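Local coordinates for anti-sigma-I factor RsgI3 (Clostridium thermocellum, PDB 6QE7), which probably acts as the membrane-bound anti-sigma factor of SigI3, sensing pectin and related plant polysaccharides through the extracellular tandem PA14 domains that make up this chain, at residues R23-C27 and I28-W32; R73-D77 and G78-I82. All coordinates share one frame; numbering follows the deposited sequence.

Contact 1: residues R23-C27 and I28-W32; sequences RIDPC and IDFDW
The connection between strand 19-25 and strand 29-31, which carries the chain from one sheet of the first PA14 domain to the other, is held by R23, D25 and F30. The tip of the F30 ring points back at the preceding strand, and its CZ lies 3.6 Å from D25 OD1. That oxygen lies at the ring edge, near the ring plane, so the acid faces the C-H rim; the carboxylate itself is turned 75° from the ring. The side chains of R23 and F30 run toward each other from opposite directions, and R23 NH2 comes within 3.7 Å of F30 CE1 obliquely. With chi1 at 74°, R23 CG is tucked between its own backbone N and carbonyl carbon, and the chain then runs extended to NE, which brings the guanidinium alongside D25. There R23 NE makes a bent, hydrogen-bonded salt bridge of 2.8 Å to the syn lone pair of D25 OD1, which lies 30° out of the guanidinium plane. The other carboxylate oxygen, D25 OD2, accepts hydrogen bonds from Y10 and W50, and this buried acid is thus held through both oxygens. A water in the guanidinium plane joins R23 NH2 (2.7 Å) to W32 NE1 (3.0 Å), while F30 CB rests over one face of the indole. A second water sits over the centre of the phenyl face, 3.3 Å above its plane, and donates to C27 O; its bonds to D29 are weak. Outside the turn, C27 SG packs against D29 CB. Backbone bonds of R23 and D25 to G8 and L6 place one strand in one sheet, those of I28 and F30 to L122 and A120 place the other in the second: a sheet-to-sheet connection of a beta-sandwich, as in PA14 domains.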
# COMPACT_ATOMS: atom_id res chain seq x y z
N ARG A 23 -17.49 3.08 1.65
CA ARG A 23 -18.90 3.17 2.12
C ARG A 23 -19.04 4.48 2.86
O ARG A 23 -18.00 5.07 3.28
CB ARG A 23 -19.28 1.99 3.03
CG ARG A 23 -18.71 2.05 4.43
CD ARG A 23 -18.93 0.79 5.24
NE ARG A 23 -18.30 0.84 6.52
CZ ARG A 23 -18.16 -0.18 7.37
NH1 ARG A 23 -18.57 -1.39 7.00
NH2 ARG A 23 -17.53 0.00 8.52
N ILE A 24 -20.25 4.97 2.96
CA ILE A 24 -20.49 6.19 3.77
C ILE A 24 -20.84 5.70 5.17
O ILE A 24 -21.76 4.91 5.26
CB ILE A 24 -21.53 7.08 3.11
CG1 ILE A 24 -20.94 7.61 1.81
CG2 ILE A 24 -21.99 8.19 4.04
CD1 ILE A 24 -21.97 8.16 0.84
N ASP A 25 -20.01 6.10 6.13
CA ASP A 25 -20.16 5.88 7.56
C ASP A 25 -20.85 7.12 8.09
O ASP A 25 -20.38 8.26 7.91
CB ASP A 25 -18.78 5.62 8.19
CG ASP A 25 -18.11 4.36 7.67
OD1 ASP A 25 -18.81 3.35 7.54
OD2 ASP A 25 -16.91 4.40 7.32
N PRO A 26 -21.97 6.96 8.80
CA PRO A 26 -22.69 8.13 9.31
C PRO A 26 -21.90 8.91 10.35
O PRO A 26 -21.99 10.15 10.43
CB PRO A 26 -23.98 7.56 9.97
CG PRO A 26 -23.93 6.05 9.83
CD PRO A 26 -22.62 5.68 9.13
N CYS A 27 -21.15 8.18 11.16
CA CYS A 27 -20.22 8.78 12.11
C CYS A 27 -19.06 7.80 12.34
O CYS A 27 -19.09 6.67 11.78
CB CYS A 27 -20.97 9.15 13.38
SG CYS A 27 -21.43 7.72 14.37
N ILE A 28 -18.01 8.30 12.96
CA ILE A 28 -16.75 7.56 13.28
C ILE A 28 -16.84 7.23 14.74
O ILE A 28 -16.48 8.05 15.55
CB ILE A 28 -15.44 8.28 12.87
CG1 ILE A 28 -15.45 8.64 11.38
CG2 ILE A 28 -14.24 7.41 13.25
CD1 ILE A 28 -14.29 9.52 10.93
N ASP A 29 -17.38 6.04 14.98
CA ASP A 29 -17.68 5.50 16.31
C ASP A 29 -17.63 3.96 16.23
O ASP A 29 -18.70 3.32 16.28
CB ASP A 29 -19.05 5.94 16.80
CG ASP A 29 -19.26 5.59 18.27
OD1 ASP A 29 -18.25 5.35 18.96
OD2 ASP A 29 -20.41 5.55 18.74
N PHE A 30 -16.43 3.41 16.07
CA PHE A 30 -16.23 2.00 15.75
C PHE A 30 -15.47 1.34 16.87
O PHE A 30 -14.42 1.79 17.24
CB PHE A 30 -15.51 1.87 14.41
CG PHE A 30 -16.35 2.24 13.23
CD1 PHE A 30 -17.36 1.40 12.79
CD2 PHE A 30 -16.13 3.41 12.53
CE1 PHE A 30 -18.15 1.73 11.70
CE2 PHE A 30 -16.93 3.74 11.44
CZ PHE A 30 -17.88 2.87 10.98
N ASP A 31 -15.95 0.20 17.31
CA ASP A 31 -15.11 -0.70 18.12
C ASP A 31 -15.19 -2.07 17.50
O ASP A 31 -16.21 -2.64 17.59
CB ASP A 31 -15.49 -0.69 19.59
CG ASP A 31 -14.61 -1.63 20.42
OD1 ASP A 31 -13.73 -2.33 19.84
OD2 ASP A 31 -14.83 -1.70 21.63
N TRP A 32 -14.10 -2.55 16.91
CA TRP A 32 -14.09 -3.80 16.12
C TRP A 32 -13.53 -4.92 16.97
O TRP A 32 -13.31 -6.02 16.42
CB TRP A 32 -13.31 -3.59 14.82
CG TRP A 32 -13.96 -2.60 13.92
CD1 TRP A 32 -15.24 -2.68 13.42
CD2 TRP A 32 -13.40 -1.39 13.42
NE1 TRP A 32 -15.46 -1.66 12.56
CE2 TRP A 32 -14.37 -0.82 12.58
CE3 TRP A 32 -12.15 -0.76 13.57
CZ2 TRP A 32 -14.15 0.37 11.89
CZ3 TRP A 32 -11.93 0.40 12.87
CH2 TRP A 32 -12.93 0.98 12.08
O HOH W 1 -17.67 -1.80 10.59
O HOH W 2 -19.57 4.33 13.66

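Contact 2: residues R73-D77 and G78-I82; sequences RLWVD and GVLLI
L80 covers one face of the indole of W75, its CD1 methyl over that face in a CH-pi contact 3.7 Å from the centroid of the five-membered ring and 19° off the normal. L80 CG stands anti to the backbone N (chi1 176°), which sends the branch along the indole, with CD1 nearest CE2 and L80 CB next to NE1. W75 is also engaged by K108 of the neighbouring strand in a cation-pi interaction. On the other side of the strands, L74 and I82 cross at a slant, L74 CD2 meeting I82 CD1 at 4.0 Å, and F64 and T66 of the facing sheet pack against L74. L81 CD1 reaches V76 CG2 at 3.7 Å, joining this apolar group, which also touches I97 and F64. Such a distribution of side chains belongs to a beta hairpin, here closed by a type I' turn from V76 to V79, with D77 and G78 at its corners, both at positive phi. V79 N returns a bond of 2.9 Å to V76 O, and V76 N answers to V79 O. Further along, a classic beta bulge sets both L81 and I82 opposite L74. L74 O takes L81 N at 2.8 Å, nearly along the C=O axis, and a weak second bond from I82 N, while L74 N donates to I82 O at 2.8 Å. The extra residue lets L81 turn its side chain to the same side as V76. Close CA-H...O contacts, such as W75 CA to V79 O at 3.0 Å, knit the strands between the N-H bonds. At the open end of the hairpin, R73, whose CB lies near I82 O, extends away to a salt bridge with D83, and its guanidinium also makes a cation-pi contact with W85.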
# COMPACT_ATOMS: atom_id res chain seq x y z
N ARG A 73 -4.26 10.07 11.94
CA ARG A 73 -3.93 11.46 11.59
C ARG A 73 -5.23 12.19 11.31
O ARG A 73 -6.10 11.61 10.60
CB ARG A 73 -3.03 11.48 10.35
CG ARG A 73 -1.63 10.93 10.54
CD ARG A 73 -0.78 11.36 9.32
NE ARG A 73 0.60 11.19 9.74
CZ ARG A 73 1.37 10.18 9.41
NH1 ARG A 73 0.98 9.21 8.56
NH2 ARG A 73 2.59 10.24 9.88
N LEU A 74 -5.39 13.40 11.86
CA LEU A 74 -6.62 14.19 11.61
C LEU A 74 -6.26 15.53 11.03
O LEU A 74 -5.52 16.27 11.71
CB LEU A 74 -7.41 14.43 12.91
CG LEU A 74 -8.76 15.13 12.75
CD1 LEU A 74 -9.65 14.38 11.81
CD2 LEU A 74 -9.45 15.30 14.11
N TRP A 75 -6.85 15.83 9.87
CA TRP A 75 -6.83 17.16 9.24
C TRP A 75 -8.22 17.75 9.33
O TRP A 75 -9.21 17.06 8.93
CB TRP A 75 -6.37 17.17 7.76
CG TRP A 75 -5.00 16.69 7.50
CD1 TRP A 75 -3.92 17.45 7.22
CD2 TRP A 75 -4.55 15.33 7.37
NE1 TRP A 75 -2.83 16.66 7.00
CE2 TRP A 75 -3.19 15.36 7.03
CE3 TRP A 75 -5.15 14.09 7.57
CZ2 TRP A 75 -2.42 14.22 6.83
CZ3 TRP A 75 -4.39 12.96 7.35
CH2 TRP A 75 -3.04 13.02 7.01
N VAL A 76 -8.29 19.00 9.78
CA VAL A 76 -9.50 19.86 9.63
C VAL A 76 -9.06 21.18 8.95
O VAL A 76 -8.07 21.77 9.36
CB VAL A 76 -10.16 20.10 11.00
CG1 VAL A 76 -11.36 21.06 10.88
CG2 VAL A 76 -10.56 18.82 11.70
N ASP A 77 -9.72 21.55 7.87
CA ASP A 77 -9.46 22.85 7.19
C ASP A 77 -8.04 22.84 6.67
O ASP A 77 -7.46 23.94 6.56
CB ASP A 77 -9.68 24.03 8.14
CG ASP A 77 -9.83 25.32 7.37
OD1 ASP A 77 -10.28 25.25 6.16
OD2 ASP A 77 -9.51 26.35 7.96
N GLY A 78 -7.54 21.63 6.37
CA GLY A 78 -6.23 21.40 5.78
C GLY A 78 -5.16 21.55 6.82
O GLY A 78 -4.05 21.36 6.49
N VAL A 79 -5.51 21.74 8.09
CA VAL A 79 -4.53 21.79 9.18
C VAL A 79 -4.37 20.37 9.71
O VAL A 79 -5.39 19.71 9.99
CB VAL A 79 -4.94 22.78 10.29
CG1 VAL A 79 -3.94 22.76 11.38
CG2 VAL A 79 -5.18 24.19 9.75
N LEU A 80 -3.14 19.92 9.85
CA LEU A 80 -2.90 18.61 10.52
C LEU A 80 -2.96 18.85 12.03
O LEU A 80 -2.00 19.37 12.56
CB LEU A 80 -1.55 18.05 10.07
CG LEU A 80 -1.10 16.74 10.72
CD1 LEU A 80 -2.08 15.63 10.43
CD2 LEU A 80 0.28 16.32 10.18
N LEU A 81 -4.07 18.49 12.68
CA LEU A 81 -4.29 18.78 14.12
C LEU A 81 -3.68 17.67 14.97
O LEU A 81 -3.14 18.01 16.00
CB LEU A 81 -5.81 18.84 14.38
CG LEU A 81 -6.52 20.05 13.78
CD1 LEU A 81 -8.00 20.02 14.08
CD2 LEU A 81 -5.85 21.31 14.28
N ILE A 82 -3.85 16.39 14.56
CA ILE A 82 -3.37 15.18 15.29
C ILE A 82 -2.57 14.28 14.35
O ILE A 82 -3.06 13.92 13.25
CB ILE A 82 -4.54 14.44 15.93
CG1 ILE A 82 -5.40 15.36 16.79
CG2 ILE A 82 -4.03 13.30 16.77
CD1 ILE A 82 -6.79 14.81 17.01

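How the contacts relate
Both contacts belong to the first of the two PA14 domains and follow each other along the chain, residues 23-32 closing before 73-82 begin. Their centres are 19 Å apart and their nearest atoms about 7 Å, without touching. Strand 19-25 of contact 1 and the hairpin strands 72-76 and 79-84 of contact 2 belong to the same eight-stranded antiparallel sheet, whereas strand 29-31 has passed to the five-stranded one. Contact 1 thus spans the two sheets through the chain itself, and contact 2 lies within one sheet, with apolar side chains packed on strand 60-69 of the other. Together they illustrate how local connections and sheet-to-sheet packing build one sandwich of the extracellular sensing region.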